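Local atomic coordinates of beta sliding clamp (Borrelia burgdorferi, PDB entry 6DJ8), a protein that probably encircles DNA as a ring-shaped head-to-tail homodimer and tethers DNA polymerases and other proteins to it, conferring processivity on replication. Residues Asn217-Val222 with Ser259-Asn264; Val282-Leu287 with Ser361-Gln366. All blocks are in the same frame, centred on the assembly; numbering follows the deposited sequence.

Both contacts reach the same long antiparallel sheet that runs from the central into the C-terminal domain of the clamp, and their centres lie about 34 Å apart. Interaction 1 stands at one outermost strand of that sheet, where 259-264, a stretch without regular strand pairing here, crosses strand 218-221; one direct hydrogen bond and two bridging waters join the backbones, and the contact is partly buried. Interaction 2 is the more buried, with five of its eight touching residues enclosed: the end of strand 278-283 pairs with strand 362-367, the helix that follows starts beside S361, and three direct backbone bonds and one bridging water cross. Apolar branches fill both.

Interaction 1 of 2, residues Asn217-Val222 with Ser259-Asn264; sequences NFIVPV and SLINGN
The F218 ring meets L260 obliquely, its CD1 lying 3.9 Å from L260 CD1, and stacks on the ring of F242 outside the two segments. The other methyl of L260 serves V220: L260 CD2 lies 3.7 Å from V220 CG2, so the forked leucine tip touches two residues of the strand. The P221 ring slides past I261 in the opposite direction, CG resting 3.6 Å from I261 CD1, while P221 CD comes within 3.2 Å of the carbonyl oxygen S259 O. I219 and I261 cross at about a right angle. With I219 CG2 anti to the backbone N, this branch meets I261 CD1 at 3.7 Å, and the longer branch carries I219 CD1 to the carbonyl of G263. One nearly straight bond joins the backbones, I261 N to I219 O at 2.9 Å (169° at the hydrogen), received in the carbonyl plane. Beside it a water accepts from I219 N and donates to I261 O; a second links N217 O to G263 O, the latter bond weak. From CA to CA, 218-221 and 259-264 run 119° apart: within the central clamp domain, the start of the connection to strand 278-283 of the C-terminal domain crosses an edge strand of the nine-stranded sheet. Strand 218-221 pairs with strand 182-187 through F218 and V220, F247 of strand 246-251 touches both V220 and L260, and helix 223-231 follows directly.

Interaction 2 of 2, residues Val282-Leu287 with Ser361-Gln366; sequences VSLGIL and SKIEIQ
Three backbone hydrogen bonds, each received in the carbonyl plane, fasten 282-287 to 361-366. V282 and I363 form an antiparallel hydrogen-bonded pair: I363 N reaches V282 O at 2.8 Å, and V282 N returns to I363 O at 3.0 Å. The third, L284 N to S361 O, also spans 3.0 Å and is the straightest at 172°. A water donates to the same S361 O and accepts from G285 N, so two donors grip this carbonyl. Between these bonds S283 and K362 make a non-hydrogen-bonded pair, their CA atoms 4.4 Å apart. In the C-terminal clamp domain, strand 278-283, paired with 362-367 in the antiparallel sheet, leads straight into helix 284-294: S283 occupies the N-cap position, though its side chain makes no capping bond, and the first turn is closed by L287 N bonding to S283 O. L284 N directly and G285 N through the water both reach S361 O, just before strand 362-367, so the helix start is tied to the strand start. On the face bearing V282 and I363, I363 has CG1 anti to its backbone N (chi1 -176°), leaving CG2 in the crowded position, 4.1 Å from V282 CB. L287 CD2 lies 4.2 Å from I365 CD1, tip to tip, while the V282 side chain crosses that of I365 obliquely, its CG2 meeting the same CD1. L284 CD1 lies 4.2 Å from I363 CB. Helix 348-355 packs against this apolar group, I355 touching L284 and I363, and F351 touching L287 and I365.

Interaction 1 of 2, residues Asn217-Val222 with Ser259-Asn264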
ATOM      1  N   ASN A 217     -21.018 -13.686 -32.311  1.00 40.95           N
ATOM      2  CA  ASN A 217     -19.642 -14.095 -32.553  1.00 41.16           C
ATOM      3  C   ASN A 217     -18.750 -12.865 -32.437  1.00 47.60           C
ATOM      4  O   ASN A 217     -18.338 -12.295 -33.451  1.00 39.93           O
ATOM      5  CB  ASN A 217     -19.518 -14.780 -33.936  1.00 45.14           C
ATOM      6  CG  ASN A 217     -18.081 -15.163 -34.270  1.00 53.79           C
ATOM      7  OD1 ASN A 217     -17.292 -15.494 -33.378  1.00 52.48           O
ATOM      8  ND2 ASN A 217     -17.740 -15.139 -35.550  1.00 50.14           N
ATOM      9  N   PHE A 218     -18.452 -12.447 -31.199  1.00 37.02           N
ATOM     10  CA  PHE A 218     -17.785 -11.179 -30.939  1.00 40.77           C
ATOM     11  C   PHE A 218     -16.694 -11.367 -29.900  1.00 42.83           C
ATOM     12  O   PHE A 218     -16.875 -12.100 -28.924  1.00 34.93           O
ATOM     13  CB  PHE A 218     -18.776 -10.108 -30.440  1.00 41.29           C
ATOM     14  CG  PHE A 218     -20.027  -9.995 -31.278  1.00 48.51           C
ATOM     15  CD1 PHE A 218     -19.978  -9.425 -32.538  1.00 49.22           C
ATOM     16  CD2 PHE A 218     -21.246 -10.450 -30.798  1.00 45.16           C
ATOM     17  CE1 PHE A 218     -21.133  -9.319 -33.325  1.00 48.79           C
ATOM     18  CE2 PHE A 218     -22.399 -10.358 -31.573  1.00 51.39           C
ATOM     19  CZ  PHE A 218     -22.345  -9.787 -32.843  1.00 49.28           C
ATOM     20  N   ILE A 219     -15.576 -10.675 -30.109  1.00 39.31           N
ATOM     21  CA  ILE A 219     -14.426 -10.706 -29.214  1.00 38.00           C
ATOM     22  C   ILE A 219     -14.193  -9.286 -28.722  1.00 42.24           C
ATOM     23  O   ILE A 219     -13.886  -8.392 -29.523  1.00 37.83           O
ATOM     24  CB  ILE A 219     -13.167 -11.247 -29.903  1.00 39.46           C
ATOM     25  CG1 ILE A 219     -13.432 -12.626 -30.516  1.00 43.70           C
ATOM     26  CG2 ILE A 219     -11.995 -11.299 -28.918  1.00 37.74           C
ATOM     27  CD1 ILE A 219     -12.422 -13.006 -31.526  1.00 44.32           C
ATOM     28  N   VAL A 220     -14.330  -9.091 -27.420  1.00 34.09           N
ATOM     29  CA  VAL A 220     -14.241  -7.780 -26.777  1.00 36.47           C
ATOM     30  C   VAL A 220     -12.987  -7.742 -25.910  1.00 31.56           C
ATOM     31  O   VAL A 220     -12.831  -8.597 -25.034  1.00 38.09           O
ATOM     32  CB  VAL A 220     -15.481  -7.491 -25.918  1.00 37.25           C
ATOM     33  CG1 VAL A 220     -15.378  -6.086 -25.313  1.00 40.46           C
ATOM     34  CG2 VAL A 220     -16.752  -7.638 -26.754  1.00 36.61           C
ATOM     35  N   PRO A 221     -12.103  -6.770 -26.092  1.00 37.99           N
ATOM     36  CA  PRO A 221     -10.912  -6.689 -25.238  1.00 37.03           C
ATOM     37  C   PRO A 221     -11.313  -6.643 -23.778  1.00 31.66           C
ATOM     38  O   PRO A 221     -12.297  -6.002 -23.404  1.00 30.37           O
ATOM     39  CB  PRO A 221     -10.223  -5.393 -25.681  1.00 34.70           C
ATOM     40  CG  PRO A 221     -10.696  -5.191 -27.103  1.00 47.12           C
ATOM     41  CD  PRO A 221     -12.137  -5.645 -27.048  1.00 42.01           C
ATOM     42  N   VAL A 222     -10.569  -7.381 -22.951  1.00 30.03           N
ATOM     43  CA  VAL A 222     -10.981  -7.527 -21.569  1.00 30.22           C
ATOM     44  C   VAL A 222     -10.922  -6.196 -20.809  1.00 30.22           C
ATOM     45  O   VAL A 222     -11.641  -6.031 -19.819  1.00 31.87           O
ATOM     46  CB  VAL A 222     -10.139  -8.616 -20.869  1.00 28.51           C
ATOM     47  CG1 VAL A 222      -8.655  -8.164 -20.688  1.00 32.40           C
ATOM     48  CG2 VAL A 222     -10.778  -8.972 -19.527  1.00 37.21           C
ATOM     49  N   SER A 259     -13.694  -0.924 -29.453  1.00 40.15           N
ATOM     50  CA  SER A 259     -13.640  -1.692 -30.693  1.00 40.46           C
ATOM     51  C   SER A 259     -13.554  -3.178 -30.398  1.00 41.08           C
ATOM     52  O   SER A 259     -12.977  -3.603 -29.387  1.00 37.05           O
ATOM     53  CB  SER A 259     -12.442  -1.296 -31.551  1.00 43.80           C
ATOM     54  OG  SER A 259     -12.611   0.000 -32.072  1.00 44.82           O
ATOM     55  N   LEU A 260     -14.135  -3.966 -31.297  1.00 38.61           N
ATOM     56  CA  LEU A 260     -13.989  -5.408 -31.237  1.00 42.06           C
ATOM     57  C   LEU A 260     -12.652  -5.833 -31.836  1.00 46.22           C
ATOM     58  O   LEU A 260     -12.033  -5.123 -32.629  1.00 48.00           O
ATOM     59  CB  LEU A 260     -15.134  -6.092 -31.986  1.00 44.69           C
ATOM     60  CG  LEU A 260     -16.539  -5.697 -31.527  1.00 48.50           C
ATOM     61  CD1 LEU A 260     -17.581  -6.320 -32.444  1.00 55.13           C
ATOM     62  CD2 LEU A 260     -16.789  -6.093 -30.077  1.00 44.52           C
ATOM     63  N   ILE A 261     -12.205  -7.016 -31.439  1.00 45.91           N
ATOM     64  CA  ILE A 261     -11.042  -7.649 -32.045  1.00 46.17           C
ATOM     65  C   ILE A 261     -11.567  -8.458 -33.219  1.00 50.28           C
ATOM     66  O   ILE A 261     -12.470  -9.282 -33.044  1.00 47.54           O
ATOM     67  CB  ILE A 261     -10.318  -8.534 -31.019  1.00 47.64           C
ATOM     68  CG1 ILE A 261      -9.808  -7.662 -29.873  1.00 43.97           C
ATOM     69  CG2 ILE A 261      -9.140  -9.257 -31.658  1.00 48.13           C
ATOM     70  CD1 ILE A 261      -9.787  -8.371 -28.561  1.00 47.09           C
ATOM     71  N   ASN A 262     -11.047  -8.199 -34.424  1.00 55.84           N
ATOM     72  CA  ASN A 262     -11.507  -8.911 -35.619  0.56 60.03           C
ATOM     73  C   ASN A 262     -10.621 -10.132 -35.816  1.00 61.69           C
ATOM     74  O   ASN A 262      -9.599 -10.096 -36.501  1.00 68.19           O
ATOM     75  CB  ASN A 262     -11.506  -8.014 -36.851  0.56 58.57           C
ATOM     76  CG  ASN A 262     -11.862  -8.774 -38.119  0.56 62.04           C
ATOM     77  OD1 ASN A 262     -12.997  -9.221 -38.294  0.56 64.47           O
ATOM     78  ND2 ASN A 262     -10.891  -8.925 -39.010  0.56 64.06           N
ATOM     79  N   GLY A 263     -11.028 -11.239 -35.213  1.00 57.91           N
ATOM     80  CA  GLY A 263     -10.268 -12.466 -35.319  1.00 56.38           C
ATOM     81  C   GLY A 263     -11.156 -13.677 -35.176  1.00 47.62           C
ATOM     82  O   GLY A 263     -12.381 -13.543 -35.109  1.00 55.67           O
ATOM     83  N   ASN A 264     -10.561 -14.863 -35.132  1.00 54.15           N
ATOM     84  CA  ASN A 264     -11.295 -16.106 -34.938  1.00 52.55           C
ATOM     85  C   ASN A 264     -10.931 -16.659 -33.566  1.00 47.48           C
ATOM     86  O   ASN A 264      -9.781 -17.048 -33.330  1.00 50.67           O
ATOM     87  CB  ASN A 264     -10.969 -17.103 -36.047  1.00 62.99           C
ATOM     88  CG  ASN A 264     -11.562 -16.693 -37.386  1.00 68.86           C
ATOM     89  OD1 ASN A 264     -12.736 -16.330 -37.473  1.00 65.85           O
ATOM     90  ND2 ASN A 264     -10.741 -16.727 -38.433  1.00 70.83           N
TER
HETATM   91  O   HOH W   1     -15.299 -12.492 -33.888  1.00 48.63           O
HETATM   92  O   HOH W   2     -14.971  -9.959 -32.846  1.00 42.63           O

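Interaction 2 of 2, residues Val282-Leu287 with Ser361-Gln366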
ATOM      1  N   VAL A 282     -14.348 -30.110  -1.923  1.00 45.21           N
ATOM      2  CA  VAL A 282     -13.446 -29.512  -0.938  1.00 43.42           C
ATOM      3  C   VAL A 282     -14.092 -28.281  -0.320  1.00 44.60           C
ATOM      4  O   VAL A 282     -14.708 -27.468  -1.019  1.00 48.95           O
ATOM      5  CB  VAL A 282     -12.085 -29.129  -1.553  1.00 38.82           C
ATOM      6  CG1 VAL A 282     -11.101 -28.749  -0.445  1.00 43.48           C
ATOM      7  CG2 VAL A 282     -11.538 -30.271  -2.406  1.00 40.86           C
ATOM      8  N   SER A 283     -13.933 -28.139   0.989  1.00 37.79           N
ATOM      9  CA  SER A 283     -14.400 -26.951   1.682  1.00 46.16           C
ATOM     10  C   SER A 283     -13.585 -25.741   1.229  1.00 53.45           C
ATOM     11  O   SER A 283     -12.353 -25.756   1.293  1.00 46.23           O
ATOM     12  CB  SER A 283     -14.288 -27.167   3.190  1.00 51.29           C
ATOM     13  OG  SER A 283     -14.278 -25.939   3.886  1.00 62.49           O
ATOM     14  N   LEU A 284     -14.282 -24.691   0.769  1.00 54.36           N
ATOM     15  CA  LEU A 284     -13.627 -23.574   0.081  1.00 48.86           C
ATOM     16  C   LEU A 284     -12.763 -22.744   1.021  1.00 47.43           C
ATOM     17  O   LEU A 284     -11.613 -22.428   0.698  1.00 46.98           O
ATOM     18  CB  LEU A 284     -14.674 -22.683  -0.596  1.00 52.17           C
ATOM     19  CG  LEU A 284     -14.164 -21.566  -1.519  1.00 54.03           C
ATOM     20  CD1 LEU A 284     -13.373 -22.121  -2.701  1.00 46.06           C
ATOM     21  CD2 LEU A 284     -15.322 -20.688  -1.991  1.00 54.38           C
ATOM     22  N   GLY A 285     -13.312 -22.342   2.171  1.00 49.52           N
ATOM     23  CA  GLY A 285     -12.555 -21.499   3.084  1.00 44.14           C
ATOM     24  C   GLY A 285     -11.264 -22.150   3.546  1.00 46.91           C
ATOM     25  O   GLY A 285     -10.221 -21.498   3.633  1.00 46.32           O
ATOM     26  N   ILE A 286     -11.313 -23.450   3.825  1.00 47.43           N
ATOM     27  CA  ILE A 286     -10.117 -24.158   4.268  1.00 47.62           C
ATOM     28  C   ILE A 286      -9.142 -24.341   3.113  1.00 42.94           C
ATOM     29  O   ILE A 286      -7.920 -24.217   3.287  1.00 39.99           O
ATOM     30  CB  ILE A 286     -10.512 -25.484   4.937  1.00 53.16           C
ATOM     31  CG1 ILE A 286     -10.998 -25.181   6.359  1.00 57.73           C
ATOM     32  CG2 ILE A 286      -9.337 -26.452   4.968  1.00 49.12           C
ATOM     33  CD1 ILE A 286     -12.221 -25.898   6.762  1.00 61.09           C
ATOM     34  N   LEU A 287      -9.652 -24.618   1.913  1.00 41.76           N
ATOM     35  CA  LEU A 287      -8.768 -24.634   0.753  1.00 41.30           C
ATOM     36  C   LEU A 287      -8.043 -23.295   0.608  1.00 44.46           C
ATOM     37  O   LEU A 287      -6.820 -23.257   0.423  1.00 38.44           O
ATOM     38  CB  LEU A 287      -9.555 -24.959  -0.516  1.00 36.05           C
ATOM     39  CG  LEU A 287      -8.667 -25.050  -1.754  1.00 39.91           C
ATOM     40  CD1 LEU A 287      -7.514 -26.026  -1.489  1.00 36.11           C
ATOM     41  CD2 LEU A 287      -9.511 -25.503  -2.955  1.00 40.42           C
ATOM     42  N   SER A 361     -20.075 -22.792  -0.302  1.00 61.95           N
ATOM     43  CA  SER A 361     -19.363 -23.349   0.844  1.00 52.94           C
ATOM     44  C   SER A 361     -18.300 -24.344   0.400  1.00 55.01           C
ATOM     45  O   SER A 361     -17.218 -24.413   0.994  1.00 51.84           O
ATOM     46  CB  SER A 361     -20.349 -24.037   1.791  1.00 53.39           C
ATOM     47  OG  SER A 361     -19.823 -24.114   3.103  1.00 71.51           O
ATOM     48  N   LYS A 362     -18.603 -25.139  -0.623  1.00 47.76           N
ATOM     49  CA  LYS A 362     -17.706 -26.163  -1.127  1.00 49.17           C
ATOM     50  C   LYS A 362     -17.428 -25.916  -2.604  1.00 47.34           C
ATOM     51  O   LYS A 362     -18.150 -25.181  -3.278  1.00 49.81           O
ATOM     52  CB  LYS A 362     -18.307 -27.557  -0.907  1.00 49.86           C
ATOM     53  CG  LYS A 362     -18.720 -27.784   0.549  1.00 55.24           C
ATOM     54  CD  LYS A 362     -18.573 -29.234   0.971  1.00 57.68           C
ATOM     55  CE  LYS A 362     -18.878 -29.419   2.464  1.00 61.30           C
ATOM     56  NZ  LYS A 362     -17.610 -29.427   3.296  1.00 63.16           N
ATOM     57  N   ILE A 363     -16.366 -26.538  -3.106  1.00 44.23           N
ATOM     58  CA  ILE A 363     -15.995 -26.438  -4.512  1.00 44.93           C
ATOM     59  C   ILE A 363     -15.781 -27.840  -5.066  1.00 46.12           C
ATOM     60  O   ILE A 363     -15.211 -28.705  -4.391  1.00 48.38           O
ATOM     61  CB  ILE A 363     -14.739 -25.561  -4.691  1.00 46.11           C
ATOM     62  CG1 ILE A 363     -14.404 -25.384  -6.167  1.00 47.98           C
ATOM     63  CG2 ILE A 363     -13.560 -26.160  -3.951  1.00 40.27           C
ATOM     64  CD1 ILE A 363     -13.184 -24.471  -6.417  1.00 41.03           C
ATOM     65  N   GLU A 364     -16.244 -28.071  -6.294  1.00 39.09           N
ATOM     66  CA  GLU A 364     -15.990 -29.337  -6.970  1.00 43.94           C
ATOM     67  C   GLU A 364     -14.725 -29.201  -7.804  1.00 41.70           C
ATOM     68  O   GLU A 364     -14.558 -28.222  -8.537  1.00 42.40           O
ATOM     69  CB  GLU A 364     -17.170 -29.739  -7.862  1.00 40.94           C
ATOM     70  CG  GLU A 364     -18.539 -29.577  -7.226  1.00 49.07           C
ATOM     71  CD  GLU A 364     -19.670 -29.801  -8.228  1.00 58.66           C
ATOM     72  OE1 GLU A 364     -19.794 -28.985  -9.164  1.00 56.23           O
ATOM     73  OE2 GLU A 364     -20.432 -30.771  -8.078  1.00 54.59           O
ATOM     74  N   ILE A 365     -13.822 -30.168  -7.663  1.00 39.15           N
ATOM     75  CA  ILE A 365     -12.591 -30.236  -8.445  1.00 38.51           C
ATOM     76  C   ILE A 365     -12.554 -31.627  -9.064  1.00 44.71           C
ATOM     77  O   ILE A 365     -12.480 -32.633  -8.342  1.00 43.39           O
ATOM     78  CB  ILE A 365     -11.341 -29.980  -7.604  1.00 36.42           C
ATOM     79  CG1 ILE A 365     -11.419 -28.597  -6.949  1.00 42.47           C
ATOM     80  CG2 ILE A 365     -10.100 -30.109  -8.481  1.00 38.63           C
ATOM     81  CD1 ILE A 365     -10.396 -28.381  -5.847  1.00 47.97           C
ATOM     82  N   GLN A 366     -12.631 -31.688 -10.390  1.00 37.59           N
ATOM     83  CA  GLN A 366     -12.739 -32.946 -11.111  1.00 41.92           C
ATOM     84  C   GLN A 366     -11.724 -32.952 -12.244  1.00 47.95           C
ATOM     85  O   GLN A 366     -11.364 -31.898 -12.779  1.00 44.72           O
ATOM     86  CB  GLN A 366     -14.145 -33.125 -11.660  1.00 43.91           C
ATOM     87  CG  GLN A 366     -15.214 -32.914 -10.611  1.00 47.46           C
ATOM     88  CD  GLN A 366     -16.607 -32.908 -11.189  1.00 52.65           C
ATOM     89  OE1 GLN A 366     -16.788 -32.968 -12.402  1.00 50.64           O
ATOM     90  NE2 GLN A 366     -17.605 -32.852 -10.319  1.00 52.45           N
TER
HETATM   91  O   HOH W   3     -15.948 -23.016   2.731  1.00 53.52           O